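Local coordinates for putative peptide ABC-transport system periplasmic peptide-binding protein (Campylobacter jejuni, PDB 4OEV), which binds nickel(II) outside the cytoplasm for an ABC-type importer, within a family of solute-binding proteins generally assigned to peptide transport, at residues Pro387-Phe392 with Glu435-Tyr440; Lys306-Leu311 with Gly322-Asp327; Phe198-Ala203 with Val219-Ile224. All blocks are in the same frame, centred on the assembly; numbering follows the deposited sequence.

Contact 1: Pro387-Phe392 with Glu435-Tyr440; sequences PLDPDF and EERKKY
A type I beta turn from D389 to F392, with an Asx turn at its start, presents the D389 carboxylate to R437. The turn lies in the loop after strand 379-384. R437 sits on helix 434-450. The guanidinium meets the carboxylate end-on, in a two-pronged salt bridge. R437 NH1 donates to D389 OD2 at 2.7 Å, and R437 NH2 donates to D389 OD1 at 3.0 Å. Both bonds are fairly straight and both use syn lone pairs. The two planes are only 13° apart. D389 holds CG anti to its own nitrogen (chi1 -167°), which carries the carboxylate toward the helix. The R437 chain bends at chi3 (87°), and its side chain comes from the opposite direction. P390 CG lies over one face of the guanidinium, 4.3 Å from R437 NH2.

D389 OD1 does double duty. On its anti side it also accepts from the backbone N of D391 at 3.0 Å, and this bond closes the Asx turn. Nearby, D391 turns its own carboxylate to Y126 and R429. R437 NE donates to the A428 carbonyl, so the guanidinium is held on more than one edge. All the touching residues are buried. The buried charges probably offset each other, and the shared OD1 links the turn to the arginine.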
ATOM      1  N   PRO A 387       4.747  -1.635   5.828  1.00 30.91           N
ATOM      2  CA  PRO A 387       5.580  -1.958   6.972  1.00 30.73           C
ATOM      3  C   PRO A 387       6.931  -2.527   6.499  1.00 32.09           C
ATOM      4  O   PRO A 387       7.817  -2.780   7.306  1.00 34.05           O
ATOM      5  CB  PRO A 387       4.768  -3.023   7.707  1.00 32.74           C
ATOM      6  CG  PRO A 387       4.045  -3.721   6.619  1.00 35.21           C
ATOM      7  CD  PRO A 387       3.783  -2.705   5.525  1.00 32.72           C
ATOM      8  N   LEU A 388       7.056  -2.783   5.214  1.00 34.97           N
ATOM      9  CA  LEU A 388       8.343  -3.306   4.702  1.00 37.00           C
ATOM     10  C   LEU A 388       9.376  -2.188   4.480  1.00 34.90           C
ATOM     11  O   LEU A 388       9.207  -1.076   4.988  1.00 35.08           O
ATOM     12  CB  LEU A 388       8.091  -4.096   3.421  1.00 38.48           C
ATOM     13  CG  LEU A 388       7.104  -5.233   3.659  1.00 39.89           C
ATOM     14  CD1 LEU A 388       7.050  -6.077   2.433  1.00 42.69           C
ATOM     15  CD2 LEU A 388       7.434  -6.064   4.900  1.00 39.83           C
ATOM     16  N   ASP A 389      10.412  -2.461   3.683  1.00 32.82           N
ATOM     17  CA  ASP A 389      11.475  -1.486   3.444  1.00 34.92           C
ATOM     18  C   ASP A 389      10.948  -0.091   3.065  1.00 33.19           C
ATOM     19  O   ASP A 389       9.980   0.061   2.275  1.00 36.38           O
ATOM     20  CB  ASP A 389      12.442  -2.014   2.352  1.00 35.30           C
ATOM     21  CG  ASP A 389      13.707  -1.203   2.283  1.00 36.72           C
ATOM     22  OD1 ASP A 389      13.689  -0.113   1.648  1.00 38.16           O
ATOM     23  OD2 ASP A 389      14.701  -1.615   2.941  1.00 39.98           O
ATOM     24  N   PRO A 390      11.547   0.953   3.653  1.00 32.92           N
ATOM     25  CA  PRO A 390      11.051   2.320   3.395  1.00 33.33           C
ATOM     26  C   PRO A 390      11.014   2.744   1.930  1.00 34.11           C
ATOM     27  O   PRO A 390      10.338   3.727   1.616  1.00 32.22           O
ATOM     28  CB  PRO A 390      12.038   3.201   4.158  1.00 34.61           C
ATOM     29  CG  PRO A 390      13.264   2.320   4.406  1.00 36.80           C
ATOM     30  CD  PRO A 390      12.647   0.950   4.641  1.00 37.01           C
ATOM     31  N   ASP A 391      11.735   2.049   1.055  1.00 33.75           N
ATOM     32  CA  ASP A 391      11.706   2.340  -0.374  1.00 32.59           C
ATOM     33  C   ASP A 391      10.342   2.103  -0.995  1.00 33.58           C
ATOM     34  O   ASP A 391       9.956   2.822  -1.918  1.00 27.60           O
ATOM     35  CB  ASP A 391      12.765   1.461  -1.112  1.00 47.11           C
ATOM     36  CG  ASP A 391      12.882   1.792  -2.636  1.00 37.28           C
ATOM     37  OD1 ASP A 391      13.122   2.963  -2.996  1.00 33.16           O
ATOM     38  OD2 ASP A 391      12.740   0.878  -3.480  1.00 39.52           O
ATOM     39  N   PHE A 392       9.599   1.091  -0.510  1.00 33.64           N
ATOM     40  CA  PHE A 392       8.460   0.569  -1.314  1.00 33.26           C
ATOM     41  C   PHE A 392       7.260   1.515  -1.514  1.00 30.58           C
ATOM     42  O   PHE A 392       6.627   1.539  -2.612  1.00 25.66           O
ATOM     43  CB  PHE A 392       7.973  -0.753  -0.689  1.00 31.45           C
ATOM     44  CG  PHE A 392       8.934  -1.887  -0.883  1.00 34.53           C
ATOM     45  CD1 PHE A 392       9.844  -1.854  -1.905  1.00 37.41           C
ATOM     46  CD2 PHE A 392       8.972  -2.953   0.018  1.00 35.37           C
ATOM     47  CE1 PHE A 392      10.778  -2.915  -2.081  1.00 38.79           C
ATOM     48  CE2 PHE A 392       9.891  -3.995  -0.155  1.00 39.59           C
ATOM     49  CZ  PHE A 392      10.796  -3.969  -1.204  1.00 37.85           C
ATOM     50  N   GLU A 435      23.223   3.215   8.501  1.00 56.28           N
ATOM     51  CA  GLU A 435      23.293   4.573   9.049  1.00 56.68           C
ATOM     52  C   GLU A 435      23.299   5.624   7.938  1.00 54.48           C
ATOM     53  O   GLU A 435      22.719   6.720   8.063  1.00 51.42           O
ATOM     54  CB  GLU A 435      24.539   4.724   9.916  1.00 61.21           C
ATOM     55  CG  GLU A 435      24.389   4.131  11.297  1.00 66.35           C
ATOM     56  CD  GLU A 435      24.318   2.595  11.266  1.00 69.91           C
ATOM     57  OE1 GLU A 435      23.341   2.029  11.826  1.00 72.30           O
ATOM     58  OE2 GLU A 435      25.241   1.966  10.681  1.00 68.86           O
ATOM     59  N   GLU A 436      23.952   5.275   6.846  1.00 55.05           N
ATOM     60  CA  GLU A 436      23.931   6.113   5.672  1.00 53.44           C
ATOM     61  C   GLU A 436      22.517   6.219   5.122  1.00 49.77           C
ATOM     62  O   GLU A 436      22.060   7.319   4.800  1.00 48.83           O
ATOM     63  CB  GLU A 436      24.869   5.548   4.604  1.00 53.83           C
ATOM     64  CG  GLU A 436      26.214   6.175   4.589  1.00 58.71           C
ATOM     65  CD  GLU A 436      26.942   5.908   3.293  1.00 61.36           C
ATOM     66  OE1 GLU A 436      26.868   6.774   2.386  1.00 65.16           O
ATOM     67  OE2 GLU A 436      27.559   4.837   3.170  1.00 63.74           O
ATOM     68  N   ARG A 437      21.836   5.077   5.020  1.00 49.62           N
ATOM     69  CA  ARG A 437      20.442   5.029   4.568  1.00 48.45           C
ATOM     70  C   ARG A 437      19.582   5.968   5.407  1.00 45.93           C
ATOM     71  O   ARG A 437      18.798   6.757   4.882  1.00 42.34           O
ATOM     72  CB  ARG A 437      19.864   3.606   4.677  1.00 48.84           C
ATOM     73  CG  ARG A 437      20.321   2.598   3.624  1.00 48.01           C
ATOM     74  CD  ARG A 437      19.311   1.454   3.480  1.00 46.04           C
ATOM     75  NE  ARG A 437      18.243   1.773   2.510  1.00 41.75           N
ATOM     76  CZ  ARG A 437      17.161   1.014   2.295  1.00 39.55           C
ATOM     77  NH1 ARG A 437      16.998  -0.119   2.975  1.00 41.15           N
ATOM     78  NH2 ARG A 437      16.250   1.369   1.392  1.00 39.94           N
ATOM     79  N   LYS A 438      19.771   5.914   6.723  1.00 45.86           N
ATOM     80  CA  LYS A 438      18.971   6.747   7.597  1.00 45.76           C
ATOM     81  C   LYS A 438      19.232   8.225   7.306  1.00 45.77           C
ATOM     82  O   LYS A 438      18.305   9.025   7.312  1.00 43.62           O
ATOM     83  CB  LYS A 438      19.261   6.406   9.040  1.00 47.94           C
ATOM     84  CG  LYS A 438      18.755   5.039   9.400  1.00 46.06           C
ATOM     85  CD  LYS A 438      18.829   4.819  10.880  1.00 48.13           C
ATOM     86  CE  LYS A 438      18.321   3.454  11.215  1.00 47.40           C
ATOM     87  NZ  LYS A 438      18.667   3.089  12.619  1.00 53.26           N
ATOM     88  N   LYS A 439      20.483   8.559   6.997  1.00 46.97           N
ATOM     89  CA  LYS A 439      20.862   9.935   6.672  1.00 44.80           C
ATOM     90  C   LYS A 439      20.109  10.445   5.455  1.00 41.59           C
ATOM     91  O   LYS A 439      19.581  11.552   5.466  1.00 42.03           O
ATOM     92  CB  LYS A 439      22.361  10.041   6.427  1.00 46.80           C
ATOM     93  CG  LYS A 439      22.848  11.440   6.128  1.00 48.27           C
ATOM     94  CD  LYS A 439      24.176  11.388   5.334  1.00 50.55           C
ATOM     95  CE  LYS A 439      24.544  12.758   4.705  1.00 60.27           C
ATOM     96  NZ  LYS A 439      23.457  13.451   3.906  1.00 56.55           N
ATOM     97  N   TYR A 440      20.069   9.644   4.407  1.00 41.19           N
ATOM     98  CA  TYR A 440      19.396  10.013   3.174  1.00 41.71           C
ATOM     99  C   TYR A 440      17.866  10.099   3.353  1.00 38.66           C
ATOM    100  O   TYR A 440      17.194  10.991   2.797  1.00 35.83           O
ATOM    101  CB  TYR A 440      19.778   9.012   2.105  1.00 43.16           C
ATOM    102  CG  TYR A 440      21.261   9.073   1.759  1.00 47.40           C
ATOM    103  CD1 TYR A 440      21.943  10.295   1.698  1.00 50.21           C
ATOM    104  CD2 TYR A 440      21.972   7.917   1.493  1.00 47.67           C
ATOM    105  CE1 TYR A 440      23.309  10.354   1.353  1.00 51.68           C
ATOM    106  CE2 TYR A 440      23.333   7.961   1.163  1.00 51.22           C
ATOM    107  CZ  TYR A 440      23.983   9.173   1.090  1.00 53.78           C
ATOM    108  OH  TYR A 440      25.312   9.183   0.766  1.00 58.41           O
TER

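Contact 2: Lys306-Leu311 with Gly322-Asp327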
ATOM      1  N   LYS A 306      -0.733  32.172  10.700  1.00 50.91           N
ATOM      2  CA  LYS A 306       0.388  32.000   9.788  1.00 48.81           C
ATOM      3  C   LYS A 306      -0.100  31.650   8.396  1.00 44.88           C
ATOM      4  O   LYS A 306       0.489  32.099   7.397  1.00 42.81           O
ATOM      5  CB  LYS A 306       1.352  30.926  10.287  1.00 51.11           C
ATOM      6  CG  LYS A 306       2.641  30.906   9.492  1.00 55.38           C
ATOM      7  CD  LYS A 306       3.750  30.194  10.249  1.00 62.55           C
ATOM      8  CE  LYS A 306       5.076  30.231   9.476  1.00 65.79           C
ATOM      9  NZ  LYS A 306       6.223  29.723  10.300  1.00 70.53           N
ATOM     10  N   ALA A 307      -1.146  30.818   8.330  1.00 42.04           N
ATOM     11  CA  ALA A 307      -1.732  30.449   7.037  1.00 39.11           C
ATOM     12  C   ALA A 307      -2.130  31.731   6.312  1.00 39.79           C
ATOM     13  O   ALA A 307      -1.720  31.944   5.179  1.00 39.65           O
ATOM     14  CB  ALA A 307      -2.930  29.532   7.198  1.00 37.76           C
ATOM     15  N   GLU A 308      -2.893  32.605   6.985  1.00 41.06           N
ATOM     16  CA  GLU A 308      -3.330  33.840   6.367  1.00 39.89           C
ATOM     17  C   GLU A 308      -2.155  34.739   5.987  1.00 39.51           C
ATOM     18  O   GLU A 308      -2.133  35.256   4.890  1.00 39.72           O
ATOM     19  CB  GLU A 308      -4.330  34.590   7.300  1.00 43.08           C
ATOM     20  CG  GLU A 308      -5.672  33.889   7.290  1.00 43.28           C
ATOM     21  CD  GLU A 308      -6.734  34.576   8.130  1.00 52.59           C
ATOM     22  OE1 GLU A 308      -6.415  35.582   8.790  1.00 60.37           O
ATOM     23  OE2 GLU A 308      -7.881  34.087   8.134  1.00 47.98           O
ATOM     24  N   ASP A 309      -1.159  34.875   6.857  1.00 40.69           N
ATOM     25  CA  ASP A 309       0.024  35.668   6.542  1.00 45.93           C
ATOM     26  C   ASP A 309       0.717  35.145   5.264  1.00 43.76           C
ATOM     27  O   ASP A 309       1.211  35.931   4.438  1.00 42.11           O
ATOM     28  CB  ASP A 309       1.010  35.647   7.718  1.00 49.20           C
ATOM     29  CG  ASP A 309       0.512  36.424   8.914  1.00 54.40           C
ATOM     30  OD1 ASP A 309      -0.551  37.075   8.808  1.00 53.94           O
ATOM     31  OD2 ASP A 309       1.175  36.362   9.975  1.00 59.47           O
ATOM     32  N   LEU A 310       0.723  33.825   5.093  1.00 39.89           N
ATOM     33  CA  LEU A 310       1.341  33.221   3.932  1.00 39.39           C
ATOM     34  C   LEU A 310       0.558  33.525   2.672  1.00 36.15           C
ATOM     35  O   LEU A 310       1.156  33.766   1.609  1.00 36.30           O
ATOM     36  CB  LEU A 310       1.458  31.695   4.083  1.00 38.46           C
ATOM     37  CG  LEU A 310       2.662  31.175   4.878  1.00 43.02           C
ATOM     38  CD1 LEU A 310       2.447  29.705   5.253  1.00 42.48           C
ATOM     39  CD2 LEU A 310       3.914  31.328   4.050  1.00 43.55           C
ATOM     40  N   LEU A 311      -0.766  33.454   2.753  1.00 34.30           N
ATOM     41  CA  LEU A 311      -1.573  33.737   1.558  1.00 34.62           C
ATOM     42  C   LEU A 311      -1.456  35.256   1.181  1.00 40.01           C
ATOM     43  O   LEU A 311      -1.402  35.600  -0.002  1.00 38.11           O
ATOM     44  CB  LEU A 311      -3.043  33.343   1.767  1.00 31.71           C
ATOM     45  CG  LEU A 311      -3.312  31.833   1.888  1.00 30.67           C
ATOM     46  CD1 LEU A 311      -4.798  31.591   2.032  1.00 31.70           C
ATOM     47  CD2 LEU A 311      -2.798  31.071   0.643  1.00 28.82           C
ATOM     48  N   GLY A 322     -14.837  37.775   2.375  1.00 51.33           N
ATOM     49  CA  GLY A 322     -13.893  37.185   3.296  1.00 44.97           C
ATOM     50  C   GLY A 322     -13.055  36.091   2.626  1.00 43.99           C
ATOM     51  O   GLY A 322     -12.377  35.332   3.323  1.00 41.60           O
ATOM     52  N   ASN A 323     -13.138  35.983   1.298  1.00 42.36           N
ATOM     53  CA  ASN A 323     -12.386  34.950   0.568  1.00 38.99           C
ATOM     54  C   ASN A 323     -11.146  35.491  -0.111  1.00 38.83           C
ATOM     55  O   ASN A 323     -11.202  36.496  -0.820  1.00 40.32           O
ATOM     56  CB  ASN A 323     -13.291  34.286  -0.465  1.00 43.30           C
ATOM     57  CG  ASN A 323     -14.482  33.582   0.172  1.00 43.84           C
ATOM     58  OD1 ASN A 323     -14.364  32.984   1.246  1.00 39.76           O
ATOM     59  ND2 ASN A 323     -15.645  33.687  -0.466  1.00 45.73           N
ATOM     60  N   PHE A 324     -10.037  34.791   0.063  1.00 40.63           N
ATOM     61  CA  PHE A 324      -8.795  35.209  -0.550  1.00 38.81           C
ATOM     62  C   PHE A 324      -8.918  35.190  -2.067  1.00 39.92           C
ATOM     63  O   PHE A 324      -9.428  34.236  -2.679  1.00 39.22           O
ATOM     64  CB  PHE A 324      -7.630  34.310  -0.091  1.00 34.90           C
ATOM     65  CG  PHE A 324      -6.990  34.787   1.182  1.00 37.27           C
ATOM     66  CD1 PHE A 324      -6.264  35.962   1.197  1.00 39.09           C
ATOM     67  CD2 PHE A 324      -7.131  34.073   2.364  1.00 36.92           C
ATOM     68  CE1 PHE A 324      -5.678  36.407   2.362  1.00 40.93           C
ATOM     69  CE2 PHE A 324      -6.561  34.523   3.543  1.00 37.12           C
ATOM     70  CZ  PHE A 324      -5.830  35.678   3.543  1.00 41.01           C
ATOM     71  N   GLU A 325      -8.379  36.238  -2.664  1.00 39.61           N
ATOM     72  CA  GLU A 325      -8.538  36.493  -4.082  1.00 39.47           C
ATOM     73  C   GLU A 325      -7.243  37.082  -4.626  1.00 41.82           C
ATOM     74  O   GLU A 325      -6.589  37.912  -3.965  1.00 43.20           O
ATOM     75  CB  GLU A 325      -9.706  37.474  -4.276  1.00 42.30           C
ATOM     76  CG  GLU A 325     -10.225  37.628  -5.701  1.00 42.90           C
ATOM     77  CD  GLU A 325     -11.346  38.652  -5.779  1.00 45.68           C
ATOM     78  OE1 GLU A 325     -11.085  39.739  -6.315  1.00 48.86           O
ATOM     79  OE2 GLU A 325     -12.487  38.362  -5.314  1.00 43.75           O
ATOM     80  N   LYS A 326      -6.907  36.702  -5.852  1.00 41.35           N
ATOM     81  CA  LYS A 326      -5.774  37.315  -6.531  1.00 42.39           C
ATOM     82  C   LYS A 326      -6.092  37.497  -8.002  1.00 42.61           C
ATOM     83  O   LYS A 326      -6.530  36.554  -8.666  1.00 42.62           O
ATOM     84  CB  LYS A 326      -4.518  36.474  -6.352  1.00 38.43           C
ATOM     85  CG  LYS A 326      -3.342  37.000  -7.203  1.00 40.99           C
ATOM     86  CD  LYS A 326      -2.029  36.550  -6.651  1.00 43.16           C
ATOM     87  CE  LYS A 326      -1.716  35.192  -7.050  1.00 47.99           C
ATOM     88  NZ  LYS A 326      -0.275  34.940  -6.731  1.00 51.36           N
ATOM     89  N   ASP A 327      -5.881  38.719  -8.488  1.00 42.77           N
ATOM     90  CA  ASP A 327      -6.097  39.029  -9.889  1.00 47.41           C
ATOM     91  C   ASP A 327      -7.491  38.612 -10.353  1.00 47.79           C
ATOM     92  O   ASP A 327      -7.641  37.965 -11.397  1.00 50.14           O
ATOM     93  CB  ASP A 327      -5.010  38.337 -10.736  1.00 47.95           C
ATOM     94  CG  ASP A 327      -3.618  38.912 -10.469  1.00 47.40           C
ATOM     95  OD1 ASP A 327      -3.531  40.148 -10.226  1.00 53.62           O
ATOM     96  OD2 ASP A 327      -2.622  38.141 -10.494  1.00 46.60           O
TER
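The backbones of L311, on helix 304-313, and F324, on strand 324-326, come nearest to each other at 7.7 Å between CA atoms. That gap is filled by side chains, chiefly the F324 ring. L311 covers one face of it. L311 CB stands 3.9 Å from the ring centroid and only 4° off the normal, a CH-pi contact over the middle of the ring. The same side chain then reaches toward the rim on that face, where L311 CD1 comes to 3.4 Å from F324 CD2. The helix backbone sets CB over the ring. The first torsion (chi1 -68°, CG beside the backbone N) swings the branch and brings CD1 over the same face.

E308, one turn earlier on the helix, takes the edge. Its CG lies near the ring plane, 3.9 Å from F324 CE2. The E308 and F324 side chains run at about a right angle to each other. The ring also nears the helix backbone, with F324 CZ 4.0 Å from E308 O. Of the E308 side chain, the aliphatic part meets the ring. The chain is extended beyond CG, and OE2 goes on to a salt bridge with K318.

F316 touches F324, while L331, V360 and A261 touch L311. The F324 backbone is hydrogen-bonded to L331 and to G359. Helix 304-313 thus packs on the mixed sheet of strands 317-318, 324-326, 329-338 and 361-367. Such helix-on-sheet packing is consistent with the alpha/beta build of this solute-binding family.

Contact 3: Phe198-Ala203 with Val219-Ile224; sequences FDPSIA and VSLLNI
L221 points its side chain at the first turn of helix 200-208, where it meets P200 roughly at a right angle. One methyl does most of the work. L221 CD1 lies 3.8 Å from P200 CB and 4.1 Å from P200 CG, so it rests beside the pyrrolidine ring. The same methyl also reaches the peptide link that follows: L221 CD1 is 3.7 Å from P200 C and 3.7 Å from S201 N. It sits in the angle between ring and backbone. L221 places CG beside its own nitrogen and anti to the carbonyl carbon (chi1 -66°), which sends the branch toward the helix. S201 CB adds a looser contact, 4.3 Å from L221 CD1.

The peptide that L221 touches belongs to a capped helix start. D199 is the N-cap residue, followed by P200. D199 OD2 accepts from S201 N at 2.9 Å, nearly in line with its C-O bond. It also accepts from S201 OG at 2.7 Å, from above the carboxylate plane. Two donors thus grip one oxygen, and they tie both the backbone N and the hydroxyl of S201 to D199.

Across the way, L221 comes just before the short, weakly bonded helix 223-226. P342, at the start of helix 342-357, touches both P200 and S220. Farther along, the I224 carbonyl accepts from K208 of helix 200-208.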
ATOM      1  N   PHE A 198     -16.171  -3.004  -1.040  1.00 36.99           N
ATOM      2  CA  PHE A 198     -15.344  -1.811  -0.872  1.00 35.88           C
ATOM      3  C   PHE A 198     -15.998  -0.740   0.016  1.00 35.43           C
ATOM      4  O   PHE A 198     -15.418   0.330   0.219  1.00 37.66           O
ATOM      5  CB  PHE A 198     -14.938  -1.242  -2.256  1.00 46.05           C
ATOM      6  CG  PHE A 198     -16.015  -0.419  -2.996  1.00 49.55           C
ATOM      7  CD1 PHE A 198     -17.377  -0.518  -2.708  1.00 49.88           C
ATOM      8  CD2 PHE A 198     -15.623   0.462  -4.023  1.00 49.87           C
ATOM      9  CE1 PHE A 198     -18.324   0.237  -3.407  1.00 49.22           C
ATOM     10  CE2 PHE A 198     -16.564   1.220  -4.728  1.00 48.66           C
ATOM     11  CZ  PHE A 198     -17.925   1.111  -4.412  1.00 48.64           C
ATOM     12  N   ASP A 199     -17.186  -1.034   0.540  1.00 36.06           N
ATOM     13  CA  ASP A 199     -17.908  -0.117   1.438  1.00 37.73           C
ATOM     14  C   ASP A 199     -18.151  -0.841   2.767  1.00 36.09           C
ATOM     15  O   ASP A 199     -18.835  -1.848   2.777  1.00 35.77           O
ATOM     16  CB  ASP A 199     -19.226   0.322   0.797  1.00 40.33           C
ATOM     17  CG  ASP A 199     -20.005   1.343   1.639  1.00 43.85           C
ATOM     18  OD1 ASP A 199     -20.669   2.204   1.024  1.00 42.85           O
ATOM     19  OD2 ASP A 199     -19.957   1.301   2.894  1.00 44.70           O
ATOM     20  N   PRO A 200     -17.538  -0.356   3.868  1.00 33.57           N
ATOM     21  CA  PRO A 200     -17.579  -1.006   5.189  1.00 33.62           C
ATOM     22  C   PRO A 200     -18.989  -1.044   5.820  1.00 38.94           C
ATOM     23  O   PRO A 200     -19.259  -1.895   6.701  1.00 36.96           O
ATOM     24  CB  PRO A 200     -16.649  -0.131   6.046  1.00 32.76           C
ATOM     25  CG  PRO A 200     -16.722   1.290   5.355  1.00 31.58           C
ATOM     26  CD  PRO A 200     -16.832   0.952   3.895  1.00 34.63           C
ATOM     27  N   SER A 201     -19.892  -0.172   5.384  1.00 41.17           N
ATOM     28  CA  SER A 201     -21.250  -0.262   5.915  1.00 42.00           C
ATOM     29  C   SER A 201     -21.904  -1.542   5.355  1.00 41.14           C
ATOM     30  O   SER A 201     -22.740  -2.186   6.001  1.00 37.58           O
ATOM     31  CB  SER A 201     -22.059   1.005   5.560  1.00 43.96           C
ATOM     32  OG  SER A 201     -22.313   1.058   4.164  1.00 44.70           O
ATOM     33  N   ILE A 202     -21.506  -1.931   4.144  1.00 42.92           N
ATOM     34  CA  ILE A 202     -22.024  -3.158   3.555  1.00 46.22           C
ATOM     35  C   ILE A 202     -21.336  -4.356   4.199  1.00 44.39           C
ATOM     36  O   ILE A 202     -21.988  -5.341   4.517  1.00 45.24           O
ATOM     37  CB  ILE A 202     -21.856  -3.166   2.013  1.00 55.88           C
ATOM     38  CG1 ILE A 202     -22.772  -2.083   1.414  1.00 55.38           C
ATOM     39  CG2 ILE A 202     -22.173  -4.563   1.416  1.00 45.15           C
ATOM     40  CD1 ILE A 202     -22.874  -2.080  -0.108  1.00 55.47           C
ATOM     41  N   ALA A 203     -20.028  -4.248   4.428  1.00 44.20           N
ATOM     42  CA  ALA A 203     -19.290  -5.294   5.139  1.00 42.69           C
ATOM     43  C   ALA A 203     -19.889  -5.533   6.518  1.00 43.03           C
ATOM     44  O   ALA A 203     -20.052  -6.656   6.955  1.00 44.12           O
ATOM     45  CB  ALA A 203     -17.821  -4.893   5.298  1.00 37.56           C
ATOM     46  N   VAL A 219     -13.730   2.682  12.032  1.00 39.24           N
ATOM     47  CA  VAL A 219     -13.983   3.032  13.416  1.00 39.01           C
ATOM     48  C   VAL A 219     -15.385   3.654  13.579  1.00 41.87           C
ATOM     49  O   VAL A 219     -16.008   3.502  14.631  1.00 43.70           O
ATOM     50  CB  VAL A 219     -12.867   3.987  13.938  1.00 45.89           C
ATOM     51  CG1 VAL A 219     -12.865   5.304  13.162  1.00 45.33           C
ATOM     52  CG2 VAL A 219     -13.025   4.262  15.394  1.00 47.41           C
ATOM     53  N   SER A 220     -15.927   4.261  12.523  1.00 41.10           N
ATOM     54  CA  SER A 220     -17.236   4.905  12.612  1.00 42.48           C
ATOM     55  C   SER A 220     -18.376   3.908  12.763  1.00 43.04           C
ATOM     56  O   SER A 220     -19.512   4.283  13.098  1.00 39.90           O
ATOM     57  CB  SER A 220     -17.502   5.769  11.387  1.00 44.60           C
ATOM     58  OG  SER A 220     -17.739   4.968  10.238  1.00 43.61           O
ATOM     59  N   LEU A 221     -18.070   2.639  12.535  1.00 41.43           N
ATOM     60  CA  LEU A 221     -19.089   1.609  12.527  1.00 40.74           C
ATOM     61  C   LEU A 221     -18.893   0.574  13.615  1.00 40.33           C
ATOM     62  O   LEU A 221     -19.696  -0.340  13.715  1.00 40.65           O
ATOM     63  CB  LEU A 221     -19.114   0.914  11.160  1.00 42.67           C
ATOM     64  CG  LEU A 221     -19.563   1.811  10.008  1.00 44.75           C
ATOM     65  CD1 LEU A 221     -19.102   1.274   8.658  1.00 45.14           C
ATOM     66  CD2 LEU A 221     -21.082   1.979  10.023  1.00 47.30           C
ATOM     67  N   LEU A 222     -17.869   0.741  14.458  1.00 42.85           N
ATOM     68  CA  LEU A 222     -17.484  -0.311  15.417  1.00 46.74           C
ATOM     69  C   LEU A 222     -18.484  -0.442  16.557  1.00 47.76           C
ATOM     70  O   LEU A 222     -18.593  -1.497  17.235  1.00 45.61           O
ATOM     71  CB  LEU A 222     -16.108  -0.026  15.995  1.00 46.01           C
ATOM     72  CG  LEU A 222     -14.914  -0.442  15.135  1.00 45.75           C
ATOM     73  CD1 LEU A 222     -13.622  -0.242  15.919  1.00 45.05           C
ATOM     74  CD2 LEU A 222     -15.053  -1.887  14.573  1.00 54.03           C
ATOM     75  N   ASN A 223     -19.234   0.624  16.767  1.00 44.20           N
ATOM     76  CA  ASN A 223     -20.183   0.587  17.868  1.00 44.86           C
ATOM     77  C   ASN A 223     -21.210  -0.538  17.726  1.00 40.56           C
ATOM     78  O   ASN A 223     -21.675  -1.078  18.730  1.00 39.66           O
ATOM     79  CB  ASN A 223     -20.923   1.933  18.016  1.00 49.91           C
ATOM     80  CG  ASN A 223     -20.058   3.025  18.626  1.00 57.73           C
ATOM     81  OD1 ASN A 223     -18.854   2.846  18.833  1.00 61.54           O
ATOM     82  ND2 ASN A 223     -20.693   4.173  18.953  1.00 60.03           N
ATOM     83  N   ILE A 224     -21.585  -0.910  16.508  1.00 38.78           N
ATOM     84  CA  ILE A 224     -22.569  -1.977  16.434  1.00 39.54           C
ATOM     85  C   ILE A 224     -21.964  -3.380  16.638  1.00 39.27           C
ATOM     86  O   ILE A 224     -22.718  -4.352  16.607  1.00 41.15           O
ATOM     87  CB  ILE A 224     -23.350  -1.962  15.116  1.00 45.36           C
ATOM     88  CG1 ILE A 224     -22.440  -2.356  13.951  1.00 47.52           C
ATOM     89  CG2 ILE A 224     -23.970  -0.588  14.888  1.00 50.73           C
ATOM     90  CD1 ILE A 224     -23.212  -2.694  12.692  1.00 47.54           C
TER

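In the fold
The three contacts are well separated. Contacts 1 and 3 lie on opposite sides of the chain's centre, 34 Å apart between centres and about 19 Å between nearest atoms. Contact 2 is the outlying one, 35 Å from the centre of the chain. Its centre is 38 Å from that of contact 1 and 39 Å from that of contact 3. None of them touches the nickel or oxalate. In contact 3, the side chain of P200 is about 13 Å from the bound oxalate ion and about 13 Å from the bound nickel ion. Two contacts adjoin pocket-bearing elements in sequence or space: the loop of contact 1 follows strand 379-384, which carries F380, I382, G383 and W384, and helix 342-357, touching contact 3, carries R344.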